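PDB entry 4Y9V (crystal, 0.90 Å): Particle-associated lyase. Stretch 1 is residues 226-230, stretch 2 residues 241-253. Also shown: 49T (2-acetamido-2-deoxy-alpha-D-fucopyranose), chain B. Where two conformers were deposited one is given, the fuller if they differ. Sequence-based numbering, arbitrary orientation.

Stretch 1 (226-230) NVPLV
Stretch 2, residues 241-253: YFENKGGKFAGLR

The most unusual feature of this contact is a buried carbonyl that finds no polar partner anywhere in the model. Gly 251 O faces Pro 228 CD at 3.3 Å and Val 227 CG1 at 3.6 Å. Proline has no amide hydrogen to offer, and the next amide, Leu 229 N, stays 3.7 Å from Gly 251 O.

Beyond this point the two chains run parallel. Leu 229 lies beside Leu 252, with their CA atoms 5.3 Å apart, and Val 230 beside Arg 253, where the CA atoms close to 4.7 Å. All four are extended, with phi/psi of -136/129 and -116/133 in stretch 1 and -138/134 and -127/130 in stretch 2. One direct hydrogen bond joins the stretches: Arg 253 N donates to Leu 229 O at 3.0 Å, nearly straight at 165°. Leu 252 CA also approaches Leu 229 O (3.5 Å, 145° at hydrogen), and Val 230 CA meets Arg 253 O (3.3 Å, 148°), so CA-H groups supplement the amide link.

Before the strand, Val 227 (-63/130) and Pro 228 (-53/-42, C-gamma exo) form a loop beside the corner at Gly 251 (-87/-46). A CB on Gly 251 would clash with Asn 244 OD1 at 2.5 Å. Gly 247, at 99/135, has backbone angles that themselves call for glycine; an ideal CB there would also sit 3.3 Å from Pro 228 CD. Water 1 ties the loops together, donating to Asn 226 O (3.1 Å) and Ala 250 O (2.8 Å) and accepting from Phe 249 N (3.0 Å).

Apolar packing follows the alternation of the strands. Leu 229 and Leu 252 share one face and nearly identical rotamers, chi1 t and chi2 p, bringing Leu 229 CD2 to 3.8 Å from Leu 252 CD1. Phe 242, from the strand 241-245, has chi1 t and chi2 80°; its CE1 lies 3.6 Å from Leu 229 CB, while Pro 228 CB meets the ring edge, 4.3 Å from CZ of Phe 242. Next to it, Asn 244 (chi1 p) places CB 4.0 Å from Pro 228 CG, and its ND2 donates a weak bond to Gly 246 O at 2.9 Å and 129°.

Val 230 and Arg 253 occupy the other face, both chi1 t. Arg 253 continues t, m, with chi4 138°, which lays its guanidinium so that Val 227 CG2 (chi1 t) covers one face, 3.7 Å from Arg 253 NH2. The planar group's weakly hydrated face suits a methyl, while NE and NH2 bond elsewhere in the structure.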

# COMPACT_ATOMS: atom_id res chain seq x y z
N ASN A 226 9.20 -4.24 36.25
CA ASN A 226 9.13 -5.34 35.28
C ASN A 226 8.11 -5.01 34.21
O ASN A 226 6.96 -4.61 34.51
CB ASN A 226 8.72 -6.63 35.98
CG ASN A 226 9.70 -7.07 37.00
OD1 ASN A 226 9.36 -6.88 38.24
ND2 ASN A 226 10.81 -7.53 36.63
N VAL A 227 8.47 -5.20 32.96
CA VAL A 227 7.48 -5.22 31.89
C VAL A 227 6.57 -6.41 32.15
O VAL A 227 7.06 -7.52 32.39
CB VAL A 227 8.20 -5.30 30.53
CG1 VAL A 227 7.18 -5.40 29.40
CG2 VAL A 227 9.11 -4.08 30.35
N PRO A 228 5.24 -6.25 32.12
CA PRO A 228 4.38 -7.37 32.47
C PRO A 228 4.63 -8.66 31.72
O PRO A 228 4.60 -9.73 32.30
CB PRO A 228 2.98 -6.74 32.22
CG PRO A 228 3.15 -5.29 32.50
CD PRO A 228 4.51 -4.98 32.05
N LEU A 229 4.87 -8.55 30.40
CA LEU A 229 5.34 -9.70 29.64
C LEU A 229 6.48 -9.25 28.71
O LEU A 229 6.33 -8.30 27.93
CB LEU A 229 4.27 -10.33 28.79
CG LEU A 229 4.73 -11.49 27.87
CD1 LEU A 229 5.27 -12.67 28.65
CD2 LEU A 229 3.60 -11.89 26.95
N VAL A 230 7.59 -9.99 28.77
CA VAL A 230 8.65 -9.94 27.77
C VAL A 230 8.71 -11.33 27.12
O VAL A 230 8.74 -12.34 27.82
CB VAL A 230 10.02 -9.58 28.35
CG1 VAL A 230 11.05 -9.45 27.20
CG2 VAL A 230 9.95 -8.31 29.18
N TYR A 241 -4.06 -12.94 22.43
CA TYR A 241 -4.50 -11.67 22.96
C TYR A 241 -3.75 -11.33 24.25
O TYR A 241 -3.71 -12.15 25.17
CB TYR A 241 -5.99 -11.69 23.25
CG TYR A 241 -6.46 -10.39 23.86
CD1 TYR A 241 -6.60 -9.25 23.08
CD2 TYR A 241 -6.70 -10.24 25.22
CE1 TYR A 241 -6.99 -8.04 23.65
CE2 TYR A 241 -7.09 -9.06 25.80
CZ TYR A 241 -7.24 -7.93 25.00
OH TYR A 241 -7.63 -6.73 25.52
N PHE A 242 -3.19 -10.14 24.33
CA PHE A 242 -2.50 -9.63 25.50
C PHE A 242 -3.05 -8.29 25.92
O PHE A 242 -3.31 -7.42 25.08
CB PHE A 242 -0.99 -9.44 25.15
CG PHE A 242 -0.21 -8.86 26.32
CD1 PHE A 242 0.19 -9.69 27.33
CD2 PHE A 242 0.03 -7.50 26.41
CE1 PHE A 242 0.85 -9.17 28.43
CE2 PHE A 242 0.68 -6.97 27.52
CZ PHE A 242 1.09 -7.83 28.52
N GLU A 243 -3.20 -8.11 27.23
CA GLU A 243 -3.64 -6.87 27.80
C GLU A 243 -2.93 -6.63 29.13
O GLU A 243 -2.90 -7.54 29.97
CB GLU A 243 -5.18 -6.95 28.07
CG GLU A 243 -5.74 -5.76 28.86
CD GLU A 243 -7.27 -5.72 28.92
OE1 GLU A 243 -7.92 -6.46 28.14
OE2 GLU A 243 -7.77 -4.96 29.75
N ASN A 244 -2.42 -5.42 29.35
CA ASN A 244 -1.89 -5.05 30.66
C ASN A 244 -2.52 -3.78 31.14
O ASN A 244 -2.89 -2.91 30.35
CB ASN A 244 -0.35 -4.90 30.65
CG ASN A 244 0.08 -3.64 29.93
OD1 ASN A 244 -0.03 -3.57 28.69
ND2 ASN A 244 0.48 -2.61 30.65
N LYS A 245 -2.54 -3.63 32.46
CA LYS A 245 -2.73 -2.38 33.18
C LYS A 245 -1.48 -2.15 34.01
O LYS A 245 -1.08 -3.06 34.72
CB LYS A 245 -3.97 -2.48 34.09
CG LYS A 245 -4.10 -1.34 35.09
CD LYS A 245 -5.36 -1.39 35.86
CE LYS A 245 -5.54 -0.13 36.73
NZ LYS A 245 -6.86 -0.31 37.43
N GLY A 246 -0.88 -0.99 33.95
CA GLY A 246 0.24 -0.68 34.79
C GLY A 246 1.57 -1.12 34.22
O GLY A 246 1.71 -1.48 33.04
N GLY A 247 2.58 -1.05 35.09
CA GLY A 247 3.96 -1.23 34.71
C GLY A 247 4.67 0.10 34.53
O GLY A 247 4.13 1.00 33.91
N LYS A 248 5.87 0.22 35.08
CA LYS A 248 6.57 1.51 35.03
C LYS A 248 7.05 1.87 33.62
O LYS A 248 6.95 3.02 33.23
CB LYS A 248 7.75 1.47 36.01
CG LYS A 248 8.53 2.78 36.05
CD LYS A 248 9.50 2.79 37.25
CE LYS A 248 10.28 4.10 37.31
NZ LYS A 248 11.12 4.09 38.54
N PHE A 249 7.62 0.89 32.90
CA PHE A 249 8.40 1.21 31.71
C PHE A 249 7.72 0.87 30.39
O PHE A 249 7.81 1.67 29.45
CB PHE A 249 9.75 0.52 31.75
CG PHE A 249 10.66 1.04 32.87
CD1 PHE A 249 11.11 2.35 32.83
CD2 PHE A 249 11.04 0.22 33.92
CE1 PHE A 249 11.93 2.84 33.84
CE2 PHE A 249 11.85 0.72 34.93
CZ PHE A 249 12.32 2.02 34.89
N ALA A 250 7.09 -0.30 30.29
CA ALA A 250 6.46 -0.73 29.05
C ALA A 250 5.43 -1.81 29.38
O ALA A 250 5.57 -2.51 30.38
CB ALA A 250 7.47 -1.24 28.05
N GLY A 251 4.46 -1.97 28.49
CA GLY A 251 3.42 -2.97 28.70
C GLY A 251 3.77 -4.36 28.19
O GLY A 251 3.59 -5.38 28.90
N LEU A 252 4.29 -4.42 26.97
CA LEU A 252 4.67 -5.64 26.29
C LEU A 252 5.99 -5.39 25.61
O LEU A 252 6.12 -4.36 24.92
CB LEU A 252 3.62 -6.01 25.26
CG LEU A 252 3.91 -7.24 24.38
CD1 LEU A 252 3.97 -8.51 25.19
CD2 LEU A 252 2.85 -7.37 23.26
N ARG A 253 6.95 -6.31 25.74
CA ARG A 253 8.20 -6.19 24.99
C ARG A 253 8.44 -7.48 24.23
O ARG A 253 8.37 -8.58 24.81
CB ARG A 253 9.39 -5.90 25.92
CG ARG A 253 10.72 -5.86 25.21
CD ARG A 253 11.89 -5.58 26.13
NE ARG A 253 11.79 -4.25 26.71
CZ ARG A 253 12.04 -3.92 27.98
NH1 ARG A 253 12.42 -4.82 28.86
NH2 ARG A 253 11.86 -2.65 28.36
C1 49T B . 17.24 0.43 28.16
C2 49T B . 17.39 0.08 29.64
N2 49T B . 16.26 0.64 30.41
C7 49T B . 15.31 -0.14 30.90
O7 49T B . 15.22 -1.34 30.71
C8 49T B . 14.26 0.59 31.75
O5 49T B . 18.39 0.12 27.45
C5 49T B . 19.60 0.71 27.92
C6 49T B . 20.71 0.36 26.95
C4 49T B . 19.85 0.24 29.35
O4 49T B . 20.01 -1.18 29.34
C3 49T B . 18.68 0.63 30.20
O3 49T B . 18.85 0.07 31.53
O HOH W 1 6.61 -1.96 32.95